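Endo-beta-mannanase (Opitutaceae bacterium TAV5, PDB 7BOB) probably releases mannose from the ends of beta-1,4-linked mannosides as a homotrimeric bacterial family 5 exo-mannosidase active in a termite hindgut. Local coordinates at residues D235-W247 / A271-I285. Numbering follows the deposited sequence.
Sequences DVLTMHGYPVPNW and ARAFGPVLLQEFGTI
H240 and E281 stack where strands 237-241 and 277-282 run parallel as neighbours in the (beta/alpha)8 barrel of a family 5 glycoside hydrolase; helix 258-272 makes the beta-alpha-beta crossover between them. E281 and E156 lie where family 5 enzymes carry their nucleophile and acid/base, consistent with an active site at this end. E281 CG sits over the face of the imidazole, 3.6 Å from the ring centroid, and the carboxylate continues across the same face with its plane turned 24° from the ring. Histidine suits this place because its flat face accepts the glutamate chain while both its nitrogens find hydrogen-bond partners. H240 NE2 donates to Q280 OE1 over 2.7 Å, nearly straight and in the ring plane, on a lone pair; ND1 is hydrogen-bonded to E156. Glutamine fits because its amide accepts from H240 and donates to Q96 and D152; CG anti to the backbone N (chi1 -169°) and an extended chain bring it alongside the ring. A leucine in place of H240 would probably leave Q280 OE1 without its donor and E281 without the ring face it packs on. Toward the outer side of the barrel, M239 CB rests on V277 CG2 at 4.0 Å. Glutamate can pair with R58 through OE2 while OE1 meets tyrosine, whose length brings Y242 OH to 2.6 Å from E281 OE1, on its anti side and 33° out of the carboxylate plane.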
loop_
_atom_site.group_PDB
_atom_site.type_symbol
_atom_site.label_atom_id
_atom_site.label_comp_id
_atom_site.label_asym_id
_atom_site.label_seq_id
_atom_site.Cartn_x
_atom_site.Cartn_y
_atom_site.Cartn_z
ATOM N N ASP A 235 -36.043 -0.201 -3.394
ATOM C CA ASP A 235 -37.080 -0.128 -2.370
ATOM C C ASP A 235 -36.690 -0.856 -1.097
ATOM O O ASP A 235 -37.123 -0.461 -0.015
ATOM C CB ASP A 235 -38.414 -0.717 -2.886
ATOM C CG ASP A 235 -38.868 -0.072 -4.175
ATOM O OD1 ASP A 235 -39.321 1.092 -4.143
ATOM O OD2 ASP A 235 -38.737 -0.715 -5.238
ATOM N N VAL A 236 -35.922 -1.937 -1.205
ATOM C CA VAL A 236 -35.602 -2.786 -0.063
ATOM C C VAL A 236 -34.088 -2.954 0.007
ATOM O O VAL A 236 -33.488 -3.588 -0.870
ATOM C CB VAL A 236 -36.274 -4.162 -0.150
ATOM C CG1 VAL A 236 -35.889 -4.982 1.065
ATOM C CG2 VAL A 236 -37.802 -4.024 -0.259
ATOM N N LEU A 237 -33.479 -2.416 1.057
ATOM C CA LEU A 237 -32.068 -2.673 1.314
ATOM C C LEU A 237 -31.892 -4.140 1.679
ATOM O O LEU A 237 -32.821 -4.788 2.175
ATOM C CB LEU A 237 -31.575 -1.785 2.451
ATOM C CG LEU A 237 -31.886 -0.304 2.252
ATOM C CD1 LEU A 237 -31.282 0.538 3.395
ATOM C CD2 LEU A 237 -31.348 0.151 0.891
ATOM N N THR A 238 -30.704 -4.678 1.415
ATOM C CA THR A 238 -30.415 -6.049 1.815
ATOM C C THR A 238 -29.169 -6.116 2.704
ATOM O O THR A 238 -28.316 -5.225 2.694
ATOM C CB THR A 238 -30.216 -6.962 0.597
ATOM O OG1 THR A 238 -29.048 -6.542 -0.105
ATOM C CG2 THR A 238 -31.422 -6.908 -0.335
ATOM N N MET A 239 -29.083 -7.202 3.479
ATOM C CA MET A 239 -27.915 -7.517 4.291
ATOM C C MET A 239 -27.625 -9.003 4.147
ATOM O O MET A 239 -28.549 -9.823 4.058
ATOM C CB MET A 239 -28.135 -7.150 5.764
ATOM C CG MET A 239 -26.877 -7.237 6.635
ATOM S SD MET A 239 -25.473 -6.418 5.817
ATOM C CE MET A 239 -26.063 -4.719 5.703
ATOM N N HIS A 240 -26.346 -9.326 4.034
ATOM C CA HIS A 240 -25.821 -10.684 3.984
ATOM C C HIS A 240 -24.827 -10.838 5.120
ATOM O O HIS A 240 -24.052 -9.919 5.392
ATOM C CB HIS A 240 -25.059 -10.975 2.681
ATOM C CG HIS A 240 -25.876 -10.855 1.434
ATOM N ND1 HIS A 240 -25.346 -11.097 0.183
ATOM C CD2 HIS A 240 -27.174 -10.530 1.239
ATOM C CE1 HIS A 240 -26.283 -10.920 -0.733
ATOM N NE2 HIS A 240 -27.403 -10.576 -0.120
ATOM N N GLY A 241 -24.788 -12.002 5.741
ATOM C CA GLY A 241 -23.801 -12.120 6.788
ATOM C C GLY A 241 -23.521 -13.540 7.192
ATOM O O GLY A 241 -24.423 -14.390 7.217
ATOM N N TYR A 242 -22.258 -13.794 7.490
ATOM C CA TYR A 242 -21.747 -15.104 7.844
ATOM C C TYR A 242 -20.785 -14.961 9.010
ATOM O O TYR A 242 -20.237 -13.877 9.238
ATOM C CB TYR A 242 -21.037 -15.731 6.645
ATOM C CG TYR A 242 -21.905 -15.822 5.430
ATOM C CD1 TYR A 242 -22.020 -14.750 4.539
ATOM C CD2 TYR A 242 -22.617 -16.990 5.167
ATOM C CE1 TYR A 242 -22.854 -14.864 3.380
ATOM C CE2 TYR A 242 -23.422 -17.103 4.040
ATOM C CZ TYR A 242 -23.537 -16.046 3.148
ATOM O OH TYR A 242 -24.352 -16.199 2.030
ATOM N N PRO A 243 -20.545 -16.041 9.757
ATOM C CA PRO A 243 -19.678 -15.964 10.953
ATOM C C PRO A 243 -18.175 -16.101 10.718
ATOM O O PRO A 243 -17.417 -16.004 11.688
ATOM C CB PRO A 243 -20.189 -17.139 11.802
ATOM C CG PRO A 243 -20.712 -18.150 10.784
ATOM C CD PRO A 243 -21.264 -17.328 9.651
ATOM N N VAL A 244 -17.713 -16.295 9.485
ATOM C CA VAL A 244 -16.291 -16.511 9.178
ATOM C C VAL A 244 -15.480 -15.367 9.774
ATOM O O VAL A 244 -15.735 -14.192 9.467
ATOM C CB VAL A 244 -16.058 -16.638 7.657
ATOM C CG1 VAL A 244 -14.613 -17.013 7.344
ATOM C CG2 VAL A 244 -16.999 -17.673 7.054
ATOM N N PRO A 245 -14.543 -15.646 10.675
ATOM C CA PRO A 245 -13.862 -14.536 11.365
ATOM C C PRO A 245 -13.194 -13.532 10.429
ATOM O O PRO A 245 -13.342 -12.323 10.644
ATOM C CB PRO A 245 -12.854 -15.266 12.262
ATOM C CG PRO A 245 -13.532 -16.541 12.586
ATOM C CD PRO A 245 -14.247 -16.947 11.301
ATOM N N ASN A 246 -12.497 -13.949 9.380
ATOM C CA ASN A 246 -11.779 -12.910 8.638
ATOM C C ASN A 246 -12.619 -12.256 7.534
ATOM O O ASN A 246 -12.071 -11.483 6.743
ATOM C CB ASN A 246 -10.442 -13.436 8.084
ATOM C CG ASN A 246 -10.615 -14.577 7.126
ATOM O OD1 ASN A 246 -11.732 -14.937 6.787
ATOM N ND2 ASN A 246 -9.510 -15.162 6.682
ATOM N N TRP A 247 -13.933 -12.492 7.491
ATOM C CA TRP A 247 -14.804 -11.724 6.608
ATOM C C TRP A 247 -15.275 -10.412 7.230
ATOM O O TRP A 247 -16.137 -9.745 6.654
ATOM C CB TRP A 247 -16.026 -12.555 6.178
ATOM C CG TRP A 247 -15.652 -13.741 5.319
ATOM C CD1 TRP A 247 -14.386 -14.186 5.051
ATOM C CD2 TRP A 247 -16.536 -14.634 4.644
ATOM N NE1 TRP A 247 -14.431 -15.300 4.252
ATOM C CE2 TRP A 247 -15.738 -15.596 3.985
ATOM C CE3 TRP A 247 -17.926 -14.732 4.551
ATOM C CZ2 TRP A 247 -16.282 -16.627 3.228
ATOM C CZ3 TRP A 247 -18.469 -15.750 3.779
ATOM C CH2 TRP A 247 -17.652 -16.689 3.138
ATOM N N ALA A 271 -28.241 -0.965 8.519
ATOM C CA ALA A 271 -29.082 -0.890 7.329
ATOM C C ALA A 271 -30.473 -0.369 7.678
ATOM O O ALA A 271 -30.961 0.590 7.066
ATOM C CB ALA A 271 -29.164 -2.259 6.651
ATOM N N ARG A 272 -31.102 -0.963 8.701
ATOM C CA ARG A 272 -32.468 -0.594 9.087
ATOM C C ARG A 272 -32.645 0.905 9.298
ATOM O O ARG A 272 -33.713 1.453 9.005
ATOM C CB ARG A 272 -32.873 -1.323 10.364
ATOM C CG ARG A 272 -34.362 -1.199 10.664
ATOM C CD ARG A 272 -35.191 -2.009 9.659
ATOM N NE ARG A 272 -36.615 -1.732 9.758
ATOM C CZ ARG A 272 -37.209 -0.645 9.264
ATOM N NH1 ARG A 272 -36.496 0.291 8.635
ATOM N NH2 ARG A 272 -38.527 -0.495 9.397
ATOM N N ALA A 273 -31.616 1.580 9.808
ATOM C CA ALA A 273 -31.655 3.027 9.989
ATOM C C ALA A 273 -31.835 3.790 8.677
ATOM O O ALA A 273 -32.133 4.991 8.714
ATOM C CB ALA A 273 -30.362 3.484 10.684
ATOM N N PHE A 274 -31.660 3.142 7.528
ATOM C CA PHE A 274 -31.743 3.836 6.249
ATOM C C PHE A 274 -32.899 3.374 5.370
ATOM O O PHE A 274 -33.201 4.044 4.375
ATOM C CB PHE A 274 -30.417 3.692 5.486
ATOM C CG PHE A 274 -29.256 4.335 6.200
ATOM C CD1 PHE A 274 -28.625 3.683 7.252
ATOM C CD2 PHE A 274 -28.838 5.615 5.865
ATOM C CE1 PHE A 274 -27.574 4.288 7.945
ATOM C CE2 PHE A 274 -27.783 6.231 6.559
ATOM C CZ PHE A 274 -27.150 5.562 7.597
ATOM N N GLY A 275 -33.577 2.285 5.723
ATOM C CA GLY A 275 -34.692 1.793 4.958
ATOM C C GLY A 275 -35.021 0.385 5.397
ATOM O O GLY A 275 -34.340 -0.201 6.244
ATOM N N PRO A 276 -36.066 -0.196 4.826
ATOM C CA PRO A 276 -36.397 -1.583 5.169
ATOM C C PRO A 276 -35.282 -2.506 4.701
ATOM O O PRO A 276 -34.594 -2.232 3.706
ATOM C CB PRO A 276 -37.718 -1.835 4.422
ATOM C CG PRO A 276 -37.757 -0.817 3.323
ATOM C CD PRO A 276 -36.945 0.373 3.786
ATOM N N VAL A 277 -35.069 -3.590 5.446
ATOM C CA VAL A 277 -33.904 -4.431 5.200
ATOM C C VAL A 277 -34.294 -5.898 5.271
ATOM O O VAL A 277 -34.900 -6.343 6.249
ATOM C CB VAL A 277 -32.734 -4.115 6.168
ATOM C CG1 VAL A 277 -33.132 -4.335 7.576
ATOM C CG2 VAL A 277 -31.568 -5.005 5.855
ATOM N N LEU A 278 -33.947 -6.636 4.211
ATOM C CA LEU A 278 -34.129 -8.073 4.092
ATOM C C LEU A 278 -32.821 -8.779 4.420
ATOM O O LEU A 278 -31.778 -8.460 3.834
ATOM C CB LEU A 278 -34.564 -8.437 2.662
ATOM C CG LEU A 278 -34.634 -9.922 2.310
ATOM C CD1 LEU A 278 -35.687 -10.547 3.211
ATOM C CD2 LEU A 278 -35.012 -10.198 0.839
ATOM N N LEU A 279 -32.873 -9.753 5.330
ATOM C CA LEU A 279 -31.714 -10.615 5.557
ATOM C C LEU A 279 -31.668 -11.593 4.396
ATOM O O LEU A 279 -32.127 -12.736 4.484
ATOM C CB LEU A 279 -31.798 -11.338 6.896
ATOM C CG LEU A 279 -30.533 -12.113 7.285
ATOM C CD1 LEU A 279 -29.351 -11.168 7.404
ATOM C CD2 LEU A 279 -30.697 -12.929 8.582
ATOM N N GLN A 280 -31.105 -11.120 3.278
ATOM C CA GLN A 280 -31.220 -11.825 2.003
ATOM C C GLN A 280 -30.328 -13.054 1.916
ATOM O O GLN A 280 -30.566 -13.929 1.066
ATOM C CB GLN A 280 -30.883 -10.871 0.872
ATOM C CG GLN A 280 -31.207 -11.390 -0.522
ATOM C CD GLN A 280 -30.774 -10.405 -1.553
ATOM O OE1 GLN A 280 -29.652 -9.891 -1.490
ATOM N NE2 GLN A 280 -31.659 -10.101 -2.496
ATOM N N GLU A 281 -29.316 -13.133 2.777
ATOM C CA GLU A 281 -28.388 -14.255 2.837
ATOM C C GLU A 281 -27.900 -14.349 4.269
ATOM O O GLU A 281 -27.373 -13.366 4.801
ATOM C CB GLU A 281 -27.158 -14.065 1.939
ATOM C CG GLU A 281 -27.315 -14.296 0.461
ATOM C CD GLU A 281 -25.962 -14.121 -0.260
ATOM O OE1 GLU A 281 -24.898 -14.279 0.400
ATOM O OE2 GLU A 281 -25.965 -13.784 -1.459
ATOM N N PHE A 282 -28.025 -15.527 4.866
ATOM C CA PHE A 282 -27.328 -15.794 6.103
ATOM C C PHE A 282 -26.991 -17.272 6.114
ATOM O O PHE A 282 -27.696 -18.079 5.506
ATOM C CB PHE A 282 -28.175 -15.396 7.320
ATOM C CG PHE A 282 -29.274 -16.350 7.595
ATOM C CD1 PHE A 282 -30.448 -16.304 6.853
ATOM C CD2 PHE A 282 -29.118 -17.338 8.557
ATOM C CE1 PHE A 282 -31.471 -17.214 7.101
ATOM C CE2 PHE A 282 -30.127 -18.252 8.802
ATOM C CZ PHE A 282 -31.310 -18.189 8.077
ATOM N N GLY A 283 -25.906 -17.625 6.786
ATOM C CA GLY A 283 -25.496 -19.017 6.796
ATOM C C GLY A 283 -24.502 -19.262 7.901
ATOM O O GLY A 283 -23.962 -18.320 8.484
ATOM N N THR A 284 -24.290 -20.540 8.206
ATOM C CA THR A 284 -23.269 -20.868 9.192
ATOM C C THR A 284 -21.938 -21.239 8.568
ATOM O O THR A 284 -20.928 -21.213 9.273
ATOM C CB THR A 284 -23.703 -22.028 10.096
ATOM O OG1 THR A 284 -23.989 -23.173 9.283
ATOM C CG2 THR A 284 -24.924 -21.640 10.944
ATOM N N ILE A 285 -21.923 -21.588 7.272
ATOM C CA ILE A 285 -20.720 -21.987 6.539
ATOM C C ILE A 285 -20.270 -23.368 6.999
ATOM O O ILE A 285 -20.194 -24.310 6.205
ATOM C CB ILE A 285 -19.569 -20.961 6.677
ATOM C CG1 ILE A 285 -20.003 -19.594 6.136
ATOM C CG2 ILE A 285 -18.300 -21.479 5.942
ATOM C CD1 ILE A 285 -20.343 -19.623 4.623
HETATM O O HOH W 1 -24.913 -15.772 9.675
#